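Cell shape-determining protein MreC (PDB 2QF4) helps form and maintain cell shape in Streptococcus pneumoniae, probably as part of the elongasome that synthesizes peripheral peptidoglycan. Local coordinates at residues A[82-90]-A[98-106]. Sequence-based numbering, arbitrary orientation.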
loop_
_atom_site.group_PDB
_atom_site.type_symbol
_atom_site.label_atom_id
_atom_site.label_comp_id
_atom_site.label_asym_id
_atom_site.label_seq_id
_atom_site.Cartn_x
_atom_site.Cartn_y
_atom_site.Cartn_z
ATOM N N THR A 82 6.311 19.313 6.225
ATOM C CA THR A 82 5.930 18.366 7.278
ATOM C C THR A 82 5.420 17.061 6.708
ATOM O O THR A 82 4.908 16.992 5.618
ATOM C CB THR A 82 4.817 18.896 8.191
ATOM O OG1 THR A 82 4.845 20.327 8.237
ATOM C CG2 THR A 82 4.972 18.270 9.626
ATOM N N THR A 83 5.613 16.014 7.482
ATOM C CA THR A 83 5.181 14.662 7.128
ATOM C C THR A 83 4.164 14.178 8.132
ATOM O O THR A 83 4.376 14.304 9.340
ATOM C CB THR A 83 6.393 13.731 7.123
ATOM O OG1 THR A 83 7.444 14.332 6.341
ATOM C CG2 THR A 83 6.054 12.394 6.537
ATOM N N ILE A 84 3.073 13.610 7.634
ATOM C CA ILE A 84 2.011 13.019 8.443
ATOM C C ILE A 84 1.953 11.536 8.154
ATOM O O ILE A 84 1.840 11.145 6.997
ATOM C CB ILE A 84 0.631 13.664 8.122
ATOM C CG1 ILE A 84 0.638 15.219 8.243
ATOM C CG2 ILE A 84 -0.449 13.032 9.021
ATOM C CD1 ILE A 84 0.873 15.963 6.975
ATOM N N TYR A 85 2.037 10.723 9.194
ATOM C CA TYR A 85 1.941 9.269 9.050
ATOM C C TYR A 85 0.535 8.799 9.353
ATOM O O TYR A 85 -0.141 9.357 10.217
ATOM C CB TYR A 85 2.942 8.589 10.002
ATOM C CG TYR A 85 4.380 8.672 9.525
ATOM C CD1 TYR A 85 5.113 9.842 9.683
ATOM C CD2 TYR A 85 4.983 7.601 8.900
ATOM C CE1 TYR A 85 6.423 9.938 9.215
ATOM C CE2 TYR A 85 6.305 7.683 8.442
ATOM C CZ TYR A 85 7.007 8.863 8.586
ATOM O OH TYR A 85 8.308 8.950 8.140
ATOM N N GLY A 86 0.132 7.719 8.695
ATOM C CA GLY A 86 -1.136 7.053 8.962
ATOM C C GLY A 86 -1.111 5.649 8.430
ATOM O O GLY A 86 -0.050 5.120 8.111
ATOM N N ILE A 87 -2.276 5.027 8.351
ATOM C CA ILE A 87 -2.383 3.654 7.813
ATOM C C ILE A 87 -3.546 3.613 6.824
ATOM O O ILE A 87 -4.533 4.294 6.945
ATOM C CB ILE A 87 -2.518 2.507 8.847
ATOM C CG1 ILE A 87 -3.779 2.736 9.697
ATOM C CG2 ILE A 87 -1.306 2.451 9.732
ATOM C CD1 ILE A 87 -4.313 1.430 10.396
ATOM N N ILE A 88 -3.403 2.723 5.861
ATOM C CA ILE A 88 -4.483 2.403 4.924
ATOM C C ILE A 88 -5.537 1.562 5.635
ATOM O O ILE A 88 -5.203 0.570 6.276
ATOM C CB ILE A 88 -3.943 1.652 3.725
ATOM C CG1 ILE A 88 -3.031 2.563 2.890
ATOM C CG2 ILE A 88 -5.087 1.107 2.861
ATOM C CD1 ILE A 88 -2.227 1.840 1.805
ATOM N N ILE A 89 -6.802 1.967 5.539
ATOM C CA ILE A 89 -7.900 1.212 6.198
ATOM C C ILE A 89 -8.896 0.632 5.204
ATOM O O ILE A 89 -9.700 -0.199 5.599
ATOM C CB ILE A 89 -8.598 2.082 7.281
ATOM C CG1 ILE A 89 -9.233 3.332 6.676
ATOM C CG2 ILE A 89 -7.622 2.392 8.406
ATOM C CD1 ILE A 89 -10.276 4.043 7.593
ATOM N N GLY A 90 -8.863 1.032 3.938
ATOM C CA GLY A 90 -9.817 0.503 2.964
ATOM C C GLY A 90 -9.892 1.354 1.741
ATOM O O GLY A 90 -9.002 2.175 1.504
ATOM N N LEU A 98 -8.732 5.575 -2.050
ATOM C CA LEU A 98 -8.165 4.907 -0.881
ATOM C C LEU A 98 -8.438 5.733 0.371
ATOM O O LEU A 98 -8.413 6.955 0.329
ATOM C CB LEU A 98 -6.661 4.798 -1.124
ATOM C CG LEU A 98 -5.858 3.923 -0.187
ATOM C CD1 LEU A 98 -6.130 2.466 -0.479
ATOM C CD2 LEU A 98 -4.380 4.299 -0.336
ATOM N N LYS A 99 -8.666 5.046 1.483
ATOM C CA LYS A 99 -8.937 5.671 2.780
ATOM C C LYS A 99 -7.794 5.441 3.744
ATOM O O LYS A 99 -7.347 4.297 3.910
ATOM C CB LYS A 99 -10.210 5.058 3.395
ATOM C CG LYS A 99 -11.426 5.346 2.517
ATOM C CD LYS A 99 -12.653 4.505 2.897
ATOM C CE LYS A 99 -13.288 5.001 4.151
ATOM N NZ LYS A 99 -14.748 4.608 4.203
ATOM N N ILE A 100 -7.357 6.534 4.367
ATOM C CA ILE A 100 -6.251 6.514 5.334
ATOM C C ILE A 100 -6.726 7.142 6.634
ATOM O O ILE A 100 -7.457 8.130 6.649
ATOM C CB ILE A 100 -5.062 7.293 4.751
ATOM C CG1 ILE A 100 -4.478 6.487 3.520
ATOM C CG2 ILE A 100 -3.986 7.559 5.801
ATOM C CD1 ILE A 100 -3.543 7.326 2.645
ATOM N N SER A 101 -6.323 6.542 7.750
ATOM C CA SER A 101 -6.643 7.123 9.047
ATOM C C SER A 101 -5.495 6.896 10.023
ATOM O O SER A 101 -4.383 6.611 9.607
ATOM C CB SER A 101 -7.980 6.596 9.527
ATOM O OG SER A 101 -7.840 5.265 9.907
ATOM N N GLN A 102 -5.767 7.080 11.295
ATOM C CA GLN A 102 -4.778 6.989 12.375
ATOM C C GLN A 102 -3.646 7.955 12.133
ATOM O O GLN A 102 -2.471 7.613 12.219
ATOM C CB GLN A 102 -4.284 5.577 12.564
ATOM C CG GLN A 102 -5.400 4.609 12.957
ATOM C CD GLN A 102 -4.899 3.256 13.461
ATOM O OE1 GLN A 102 -3.740 2.928 13.347
ATOM N NE2 GLN A 102 -5.784 2.522 14.073
ATOM N N LEU A 103 -3.996 9.199 11.809
ATOM C CA LEU A 103 -2.981 10.194 11.476
ATOM C C LEU A 103 -2.234 10.680 12.705
ATOM O O LEU A 103 -2.826 10.923 13.737
ATOM C CB LEU A 103 -3.642 11.377 10.803
ATOM C CG LEU A 103 -4.517 11.070 9.575
ATOM C CD1 LEU A 103 -5.194 12.381 9.094
ATOM C CD2 LEU A 103 -3.673 10.447 8.472
ATOM N N ASN A 104 -0.930 10.876 12.584
ATOM C CA ASN A 104 -0.096 11.256 13.725
ATOM C C ASN A 104 0.029 12.751 13.925
ATOM O O ASN A 104 0.805 13.190 14.751
ATOM C CB ASN A 104 1.300 10.601 13.680
ATOM C CG ASN A 104 2.255 11.305 12.780
ATOM O OD1 ASN A 104 1.845 11.942 11.810
ATOM N ND2 ASN A 104 3.558 11.170 13.080
ATOM N N SER A 105 -0.724 13.541 13.188
ATOM C CA SER A 105 -0.578 15.005 13.177
ATOM C C SER A 105 -1.907 15.662 12.869
ATOM O O SER A 105 -2.732 15.083 12.151
ATOM C CB SER A 105 0.433 15.367 12.068
ATOM O OG SER A 105 0.563 16.719 11.821
ATOM N N ASN A 106 -2.073 16.890 13.366
ATOM C CA ASN A 106 -3.202 17.716 12.961
ATOM C C ASN A 106 -2.800 18.767 11.938
ATOM O O ASN A 106 -3.552 19.711 11.703
ATOM C CB ASN A 106 -3.913 18.346 14.152
ATOM C CG ASN A 106 -4.222 17.342 15.175
ATOM O OD1 ASN A 106 -4.844 16.297 14.868
ATOM N ND2 ASN A 106 -3.757 17.596 16.374
HETATM O O HOH W 1 5.454 12.892 11.529
#
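Asn104 and Tyr85 grip each other twice: the backbone N of Asn104 donates to Tyr85 O, and Tyr85 N donates to Asn104 OD1 over 2.9 Å, from above the amide plane rather than within it. With chi1 at 81°, CG of Asn104 sits between its own N and carbonyl carbon, which turns the amide back onto the strand. The amide runs alongside the Tyr85 side chain, its plane 77° from the ring, and a water links its ND2 to Thr83 O. A side chain thus takes over as acceptor where the regular pairing of the hairpin has ended. Nearer the turn, Ile87 and Ser101 form an antiparallel hydrogen-bonded pair (Ile87 N to Ser101 O, 2.9 Å). Ile89 N donates to Lys99 O and Lys99 N to Gly90 O, so two residues face one: a classic beta bulge. On one face Ile87 CD1 rests on the Gln102 amide, 3.4 Å from Gln102 OE1; on the other, Ile88 CG2 meets Leu98 CD1 at 3.8 Å, the side chains crossing at about a right angle. A CB on Gly86 would point at 98-106 and clash with Ser101 O. Ser105 CB packs on Ile84 CG1, while its OG is hydrogen-bonded to Ser107 N. In one of the two six-stranded antiparallel barrels of MreC's major periplasmic domain, an alpha-lytic protease fold, the hairpin lies between strand 74-79, whose Ile77 and Val75 share backbone hydrogen bonds with Ile84 and Gly86, and strand 146-151, which Leu98, Ile100 and Leu103 touch.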